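Local coordinates for putative branched chain amino acid ABC transporter, periplasmic amino acid-binding protein (Brucella ovis, PDB 4XFK), which probably serves as the periplasmic binding protein of an ABC transporter that takes up branched-chain and related amino acids, at residues E118-Y130 / D387-G399. The protein carries 1 engineered substitution. Numbering follows the deposited sequence. Where two conformers were deposited one is given.
Sequences EALELTGSKCHFY and DPVQESCSMKRPG. With ACT (acetate ion), chain B.
The C-terminal tail 387-399 runs along the loop 118-130, closest where the CA atoms of Gly124 and Cys393 lie 4.4 Å apart, each in a type I turn. Gln390 extends its chain to the 3-10 turn 120-122, and its NE2 gives Leu120 O a nearly straight hydrogen bond (2.9 Å, 175°). That oxygen also accepts from Thr123 N on the opposite face of its carbonyl plane. One water bridges Thr123 O and Gln390 N, a second Thr123 OG1, Gln390 NE2 and Asp387 OD2, a third Ser125 N and Gln390 OE1; Thr123 OG1 is also hydrogen-bonded to Arg133. In this periplasmic-binding-protein fold the tail lies along the loop that links strands 111-114 and 131-133 of the five-stranded parallel sheet. In the conformer given, Cys127 SG lies 3.8 Å from Cys393 SG, longer than a disulfide bond in this copy, and 3.5 Å from Met395 CE. Phe129, its CG anti to the backbone N (chi1 -178°), takes Pro398 over one face, CD 3.9 Å from the ring centroid, a CH-pi contact. Met395 SD makes a Met-aromatic contact at the ring edge. The Arg397 guanidinium, salt-bridged to Glu330, stands almost perpendicular to the ring (87°), with Phe129 CE1 over its face.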
ATOM      1  N   GLU A 118      -1.485  -3.303  -4.530  1.00  6.04           N
ATOM      2  CA  GLU A 118      -2.448  -2.260  -4.893  1.00  6.48           C
ATOM      3  C   GLU A 118      -3.129  -2.413  -6.265  1.00  6.36           C
ATOM      4  O   GLU A 118      -3.923  -1.558  -6.667  1.00  7.02           O
ATOM      5  CB  GLU A 118      -1.812  -0.866  -4.710  1.00  6.35           C
ATOM      6  CG  GLU A 118      -1.231  -0.693  -3.295  1.00  6.74           C
ATOM      7  CD  GLU A 118      -0.961   0.745  -2.890  1.00  7.90           C
ATOM      8  OE1 GLU A 118      -1.553   1.682  -3.478  1.00  7.92           O
ATOM      9  OE2 GLU A 118      -0.151   0.925  -1.955  1.00 10.32           O
ATOM     10  N   ALA A 119      -2.847  -3.507  -6.969  1.00  6.45           N
ATOM     11  CA  ALA A 119      -3.493  -3.746  -8.267  1.00  6.59           C
ATOM     12  C   ALA A 119      -5.010  -3.904  -8.132  1.00  6.52           C
ATOM     13  O   ALA A 119      -5.509  -4.503  -7.182  1.00  7.35           O
ATOM     14  CB  ALA A 119      -2.895  -4.961  -8.936  1.00  8.63           C
ATOM     15  N   LEU A 120      -5.742  -3.380  -9.107  1.00  7.54           N
ATOM     16  CA  LEU A 120      -7.199  -3.382  -9.046  1.00  7.56           C
ATOM     17  C   LEU A 120      -7.834  -4.760  -8.876  1.00  7.40           C
ATOM     18  O   LEU A 120      -8.802  -4.902  -8.138  1.00  8.60           O
ATOM     19  CB  LEU A 120      -7.771  -2.724 -10.305  1.00  9.22           C
ATOM     20  CG  LEU A 120      -7.441  -1.243 -10.439  1.00 11.54           C
ATOM     21  CD1 LEU A 120      -7.904  -0.723 -11.783  1.00 12.69           C
ATOM     22  CD2 LEU A 120      -8.072  -0.459  -9.312  1.00 13.48           C
ATOM     23  N   GLU A 121      -7.300  -5.767  -9.561  1.00  8.49           N
ATOM     24  CA  GLU A 121      -7.947  -7.075  -9.619  1.00  9.38           C
ATOM     25  C   GLU A 121      -8.180  -7.713  -8.251  1.00  8.67           C
ATOM     26  O   GLU A 121      -9.105  -8.516  -8.087  1.00  9.24           O
ATOM     27  CB  GLU A 121      -7.154  -8.040 -10.510  1.00 11.52           C
ATOM     28  CG  GLU A 121      -5.770  -8.402  -9.974  1.00 15.55           C
ATOM     29  CD  GLU A 121      -5.064  -9.449 -10.819  1.00 19.57           C
ATOM     30  OE1 GLU A 121      -5.647  -9.890 -11.830  1.00 21.83           O
ATOM     31  OE2 GLU A 121      -3.932  -9.846 -10.464  1.00 20.89           O
ATOM     32  N   LEU A 122      -7.354  -7.363  -7.265  1.00  8.15           N
ATOM     33  CA  LEU A 122      -7.444  -8.009  -5.958  1.00  8.39           C
ATOM     34  C   LEU A 122      -8.783  -7.748  -5.255  1.00  8.25           C
ATOM     35  O   LEU A 122      -9.225  -8.556  -4.439  1.00  9.29           O
ATOM     36  CB  LEU A 122      -6.235  -7.642  -5.094  1.00  8.66           C
ATOM     37  CG  LEU A 122      -4.918  -8.061  -5.764  1.00 10.45           C
ATOM     38  CD1 LEU A 122      -3.744  -7.402  -5.094  1.00 11.30           C
ATOM     39  CD2 LEU A 122      -4.758  -9.581  -5.756  1.00 12.56           C
ATOM     40  N   THR A 123      -9.445  -6.642  -5.598  1.00  7.38           N
ATOM     41  CA  THR A 123     -10.797  -6.394  -5.106  1.00  8.46           C
ATOM     42  C   THR A 123     -11.791  -6.314  -6.269  1.00  9.09           C
ATOM     43  O   THR A 123     -12.918  -5.833  -6.102  1.00 10.62           O
ATOM     44  CB  THR A 123     -10.886  -5.104  -4.274  1.00  8.36           C
ATOM     45  OG1 THR A 123     -10.328  -4.011  -5.013  1.00  7.98           O
ATOM     46  CG2 THR A 123     -10.135  -5.260  -2.955  1.00  8.53           C
ATOM     47  N   GLY A 124     -11.366  -6.786  -7.438  1.00  8.90           N
ATOM     48  CA  GLY A 124     -12.208  -6.825  -8.623  1.00  9.48           C
ATOM     49  C   GLY A 124     -12.383  -8.259  -9.080  1.00 11.11           C
ATOM     50  O   GLY A 124     -13.021  -9.056  -8.391  1.00 11.68           O
ATOM     51  N   SER A 125     -11.798  -8.602 -10.224  1.00 11.79           N
ATOM     52  CA  SER A 125     -11.975  -9.933 -10.804  1.00 13.08           C
ATOM     53  C   SER A 125     -11.469 -11.079  -9.924  1.00 12.50           C
ATOM     54  O   SER A 125     -11.940 -12.215 -10.059  1.00 15.18           O
ATOM     55  CB  SER A 125     -11.323 -10.012 -12.187  1.00 15.85           C
ATOM     56  OG  SER A 125      -9.918  -9.880 -12.085  1.00 18.80           O
ATOM     57  N   LYS A 126     -10.530 -10.788  -9.022  1.00 11.14           N
ATOM     58  CA  LYS A 126      -9.991 -11.810  -8.121  0.53 10.89           C
ATOM     59  C   LYS A 126     -10.498 -11.675  -6.688  1.00 10.79           C
ATOM     60  O   LYS A 126      -9.994 -12.335  -5.786  1.00 12.65           O
ATOM     61  CB  LYS A 126      -8.459 -11.798  -8.124  0.53 11.07           C
ATOM     62  CG  LYS A 126      -7.836 -12.391  -9.374  0.53 14.03           C
ATOM     63  CD  LYS A 126      -6.337 -12.591  -9.189  0.53 15.80           C
ATOM     64  CE  LYS A 126      -5.736 -13.352 -10.359  0.53 17.17           C
ATOM     65  NZ  LYS A 126      -6.004 -12.659 -11.647  0.53 17.34           N
ATOM     66  N   CYS A 127     -11.488 -10.820  -6.472  1.00 10.48           N
ATOM     67  CA  CYS A 127     -12.107 -10.632  -5.162  0.63 10.20           C
ATOM     68  C   CYS A 127     -12.654 -11.948  -4.617  1.00 11.74           C
ATOM     69  O   CYS A 127     -13.306 -12.691  -5.357  1.00 13.62           O
ATOM     70  CB  CYS A 127     -13.246  -9.614  -5.309  0.63 10.70           C
ATOM     71  SG  CYS A 127     -14.320  -9.417  -3.892  0.63 11.89           S
ATOM     72  N   HIS A 128     -12.406 -12.240  -3.343  1.00  9.88           N
ATOM     73  CA  HIS A 128     -13.063 -13.359  -2.677  1.00  9.54           C
ATOM     74  C   HIS A 128     -13.139 -13.081  -1.185  1.00  8.57           C
ATOM     75  O   HIS A 128     -12.500 -12.149  -0.674  1.00 10.60           O
ATOM     76  CB  HIS A 128     -12.391 -14.705  -2.974  1.00  9.20           C
ATOM     77  CG  HIS A 128     -10.973 -14.800  -2.501  1.00  8.82           C
ATOM     78  ND1 HIS A 128     -10.618 -15.388  -1.302  1.00  9.38           N
ATOM     79  CD2 HIS A 128      -9.820 -14.382  -3.072  1.00  8.59           C
ATOM     80  CE1 HIS A 128      -9.305 -15.328  -1.163  1.00  9.41           C
ATOM     81  NE2 HIS A 128      -8.796 -14.722  -2.223  1.00  9.15           N
ATOM     82  N   PHE A 129     -13.939 -13.880  -0.494  1.00  8.29           N
ATOM     83  CA  PHE A 129     -14.314 -13.577   0.878  1.00  8.33           C
ATOM     84  C   PHE A 129     -13.130 -13.590   1.843  1.00  7.81           C
ATOM     85  O   PHE A 129     -13.122 -12.861   2.825  1.00  9.63           O
ATOM     86  CB  PHE A 129     -15.402 -14.544   1.346  1.00  9.12           C
ATOM     87  CG  PHE A 129     -15.888 -14.279   2.742  1.00  9.03           C
ATOM     88  CD1 PHE A 129     -16.789 -13.258   3.003  1.00 10.84           C
ATOM     89  CD2 PHE A 129     -15.451 -15.062   3.794  1.00 10.42           C
ATOM     90  CE1 PHE A 129     -17.239 -13.020   4.298  1.00 11.48           C
ATOM     91  CE2 PHE A 129     -15.898 -14.839   5.085  1.00 11.66           C
ATOM     92  CZ  PHE A 129     -16.788 -13.812   5.341  1.00 10.88           C
ATOM     93  N   TYR A 130     -12.123 -14.411   1.565  1.00  7.43           N
ATOM     94  CA  TYR A 130     -11.020 -14.579   2.512  1.00  8.14           C
ATOM     95  C   TYR A 130      -9.797 -13.721   2.191  1.00  8.28           C
ATOM     96  O   TYR A 130      -8.750 -13.874   2.812  1.00 10.93           O
ATOM     97  CB  TYR A 130     -10.672 -16.067   2.691  1.00  8.80           C
ATOM     98  CG  TYR A 130     -11.781 -16.833   3.386  1.00  8.91           C
ATOM     99  CD1 TYR A 130     -11.885 -16.835   4.775  1.00  9.70           C
ATOM    100  CD2 TYR A 130     -12.756 -17.508   2.658  1.00  9.48           C
ATOM    101  CE1 TYR A 130     -12.915 -17.518   5.420  1.00 11.30           C
ATOM    102  CE2 TYR A 130     -13.788 -18.186   3.291  1.00 10.55           C
ATOM    103  CZ  TYR A 130     -13.864 -18.186   4.666  1.00 11.82           C
ATOM    104  OH  TYR A 130     -14.893 -18.865   5.290  1.00 13.19           O
ATOM    105  N   ASP A 387     -12.695   3.924  -3.893  1.00  9.20           N
ATOM    106  CA  ASP A 387     -13.154   3.811  -5.274  1.00 10.13           C
ATOM    107  C   ASP A 387     -14.496   3.088  -5.312  1.00  9.83           C
ATOM    108  O   ASP A 387     -14.852   2.398  -4.361  1.00 10.36           O
ATOM    109  CB  ASP A 387     -12.100   3.090  -6.144  1.00 11.06           C
ATOM    110  CG  ASP A 387     -11.708   1.708  -5.607  1.00 12.54           C
ATOM    111  OD1 ASP A 387     -11.447   1.564  -4.392  1.00 12.45           O
ATOM    112  OD2 ASP A 387     -11.630   0.762  -6.423  1.00 14.57           O
ATOM    113  N   PRO A 388     -15.253   3.250  -6.402  1.00 12.32           N
ATOM    114  CA  PRO A 388     -16.524   2.525  -6.502  1.00 12.71           C
ATOM    115  C   PRO A 388     -16.269   1.028  -6.561  1.00 12.22           C
ATOM    116  O   PRO A 388     -15.199   0.604  -6.988  1.00 13.43           O
ATOM    117  CB  PRO A 388     -17.096   3.001  -7.843  1.00 15.87           C
ATOM    118  CG  PRO A 388     -16.403   4.284  -8.129  1.00 17.80           C
ATOM    119  CD  PRO A 388     -15.038   4.168  -7.534  1.00 15.22           C
ATOM    120  N   VAL A 389     -17.233   0.232  -6.119  1.00 11.37           N
ATOM    121  CA  VAL A 389     -17.121  -1.209  -6.250  1.00 10.90           C
ATOM    122  C   VAL A 389     -16.985  -1.528  -7.737  1.00 12.21           C
ATOM    123  O   VAL A 389     -17.752  -1.041  -8.574  1.00 13.56           O
ATOM    124  CB  VAL A 389     -18.338  -1.918  -5.643  1.00 10.92           C
ATOM    125  CG1 VAL A 389     -18.276  -3.407  -5.916  1.00 11.73           C
ATOM    126  CG2 VAL A 389     -18.395  -1.660  -4.147  1.00 11.15           C
ATOM    127  N   GLN A 390     -15.973  -2.313  -8.072  1.00 12.31           N
ATOM    128  CA  GLN A 390     -15.668  -2.594  -9.466  1.00 12.14           C
ATOM    129  C   GLN A 390     -16.741  -3.460 -10.100  1.00 13.82           C
ATOM    130  O   GLN A 390     -17.309  -4.334  -9.451  1.00 15.05           O
ATOM    131  CB  GLN A 390     -14.310  -3.272  -9.595  1.00 11.52           C
ATOM    132  CG  GLN A 390     -13.137  -2.399  -9.204  1.00 11.86           C
ATOM    133  CD  GLN A 390     -11.839  -3.162  -9.258  1.00 12.16           C
ATOM    134  OE1 GLN A 390     -11.418  -3.619 -10.319  1.00 13.26           O
ATOM    135  NE2 GLN A 390     -11.202  -3.322  -8.110  1.00 11.59           N
ATOM    136  N   GLU A 391     -17.004  -3.210 -11.376  1.00 15.69           N
ATOM    137  CA  GLU A 391     -17.996  -3.967 -12.124  1.00 17.71           C
ATOM    138  C   GLU A 391     -17.699  -5.463 -12.086  1.00 18.04           C
ATOM    139  O   GLU A 391     -18.614  -6.286 -12.074  1.00 20.37           O
ATOM    140  CB  GLU A 391     -18.044  -3.469 -13.576  1.00 20.53           C
ATOM    141  CG  GLU A 391     -18.254  -1.960 -13.700  1.00 25.71           C
ATOM    142  CD  GLU A 391     -17.815  -1.394 -15.045  1.00 29.65           C
ATOM    143  OE1 GLU A 391     -17.375  -2.173 -15.918  1.00 31.25           O
ATOM    144  OE2 GLU A 391     -17.909  -0.159 -15.227  1.00 30.90           O
ATOM    145  N   SER A 392     -16.414  -5.806 -12.037  1.00 15.94           N
ATOM    146  CA  SER A 392     -15.970  -7.195 -12.074  1.00 16.30           C
ATOM    147  C   SER A 392     -16.007  -7.893 -10.716  1.00 16.71           C
ATOM    148  O   SER A 392     -15.664  -9.070 -10.618  1.00 18.31           O
ATOM    149  CB  SER A 392     -14.545  -7.266 -12.620  1.00 17.95           C
ATOM    150  OG  SER A 392     -13.653  -6.554 -11.779  1.00 19.08           O
ATOM    151  N   CYS A 393     -16.405  -7.170  -9.671  1.00 15.34           N
ATOM    152  CA  CYS A 393     -16.456  -7.732  -8.323  1.00 16.07           C
ATOM    153  C   CYS A 393     -17.679  -8.606  -8.075  1.00 17.48           C
ATOM    154  O   CYS A 393     -18.819  -8.175  -8.263  1.00 18.14           O
ATOM    155  CB  CYS A 393     -16.410  -6.617  -7.270  1.00 17.79           C
ATOM    156  SG  CYS A 393     -16.894  -7.128  -5.596  1.00 21.34           S
ATOM    157  N   SER A 394     -17.422  -9.834  -7.639  1.00 18.65           N
ATOM    158  CA  SER A 394     -18.455 -10.718  -7.129  1.00 21.71           C
ATOM    159  C   SER A 394     -17.853 -11.413  -5.918  1.00 22.00           C
ATOM    160  O   SER A 394     -16.715 -11.872  -5.969  1.00 25.81           O
ATOM    161  CB  SER A 394     -18.825 -11.761  -8.176  1.00 24.47           C
ATOM    162  OG  SER A 394     -17.729 -12.633  -8.405  1.00 26.26           O
ATOM    163  N   MET A 395     -18.587 -11.483  -4.820  1.00 17.86           N
ATOM    164  CA  MET A 395     -18.066 -12.183  -3.655  1.00 15.45           C
ATOM    165  C   MET A 395     -19.102 -13.161  -3.137  1.00 15.84           C
ATOM    166  O   MET A 395     -20.274 -12.824  -2.993  1.00 17.62           O
ATOM    167  CB  MET A 395     -17.648 -11.208  -2.544  1.00 14.46           C
ATOM    168  CG  MET A 395     -16.934 -11.870  -1.349  1.00 12.66           C
ATOM    169  SD  MET A 395     -16.782 -10.704   0.001  1.00 14.28           S
ATOM    170  CE  MET A 395     -15.517  -9.643  -0.662  1.00 13.29           C
ATOM    171  N   LYS A 396     -18.658 -14.376  -2.863  1.00 15.99           N
ATOM    172  CA  LYS A 396     -19.515 -15.367  -2.243  1.00 17.43           C
ATOM    173  C   LYS A 396     -19.573 -15.150  -0.733  1.00 16.91           C
ATOM    174  O   LYS A 396     -18.540 -14.962  -0.076  1.00 21.69           O
ATOM    175  CB  LYS A 396     -19.011 -16.769  -2.574  1.00 22.34           C
ATOM    176  CG  LYS A 396     -19.006 -17.058  -4.065  1.00 26.59           C
ATOM    177  CD  LYS A 396     -18.442 -18.437  -4.376  1.00 30.18           C
ATOM    178  CE  LYS A 396     -18.335 -18.641  -5.880  1.00 32.93           C
ATOM    179  NZ  LYS A 396     -17.873 -20.012  -6.234  1.00 34.80           N
ATOM    180  N   ARG A 397     -20.783 -15.147  -0.187  1.00 15.99           N
ATOM    181  CA  ARG A 397     -20.973 -15.023   1.252  1.00 16.48           C
ATOM    182  C   ARG A 397     -20.830 -16.410   1.873  1.00 19.73           C
ATOM    183  O   ARG A 397     -20.947 -17.419   1.179  1.00 21.17           O
ATOM    184  CB  ARG A 397     -22.373 -14.474   1.572  1.00 16.41           C
ATOM    185  CG  ARG A 397     -22.716 -13.106   0.989  1.00 16.08           C
ATOM    186  CD  ARG A 397     -21.807 -12.015   1.494  1.00 13.55           C
ATOM    187  NE  ARG A 397     -21.669 -12.021   2.945  1.00 12.62           N
ATOM    188  CZ  ARG A 397     -20.724 -11.345   3.590  1.00 11.84           C
ATOM    189  NH1 ARG A 397     -19.849 -10.617   2.898  1.00 12.23           N
ATOM    190  NH2 ARG A 397     -20.640 -11.401   4.916  1.00 11.68           N
ATOM    191  N   PRO A 398     -20.566 -16.470   3.185  1.00 22.39           N
ATOM    192  CA  PRO A 398     -20.708 -17.757   3.875  1.00 25.73           C
ATOM    193  C   PRO A 398     -22.174 -18.182   3.798  1.00 31.42           C
ATOM    194  O   PRO A 398     -23.046 -17.406   4.192  1.00 31.88           O
ATOM    195  CB  PRO A 398     -20.336 -17.421   5.318  1.00 25.73           C
ATOM    196  CG  PRO A 398     -19.471 -16.197   5.216  1.00 23.74           C
ATOM    197  CD  PRO A 398     -20.015 -15.418   4.053  1.00 22.68           C
ATOM    198  N   GLY A 399     -22.457 -19.370   3.276  1.00 36.69           N
ATOM    199  CA  GLY A 399     -21.452 -20.283   2.767  1.00 39.37           C
ATOM    200  C   GLY A 399     -22.113 -21.573   2.313  1.00 41.85           C
ATOM    201  O   GLY A 399     -21.447 -22.511   1.874  1.00 44.18           O
ATOM    202  OXT GLY A 399     -23.336 -21.722   2.382  1.00 41.72           O
TER
HETATM  203  C   ACT B 500       2.293  -3.260  -6.136  1.00  8.13           C
HETATM  204  O   ACT B 500       2.790  -4.135  -6.882  1.00  7.53           O
HETATM  205  OXT ACT B 500       1.197  -3.539  -5.598  1.00  8.42           O
HETATM  206  CH3 ACT B 500       2.989  -1.955  -5.907  1.00  8.58           C
HETATM  207  O   HOH W   1     -14.206  -3.419  -6.103  1.00 11.12           O
HETATM  208  O   HOH W   2     -11.907  -1.854  -5.510  1.00 17.22           O
HETATM  209  O   HOH W   3     -10.636  -5.992 -11.524  1.00 22.31           O
HETATM  210  O   HOH W   4     -15.745 -15.486  -2.605  1.00 17.34           O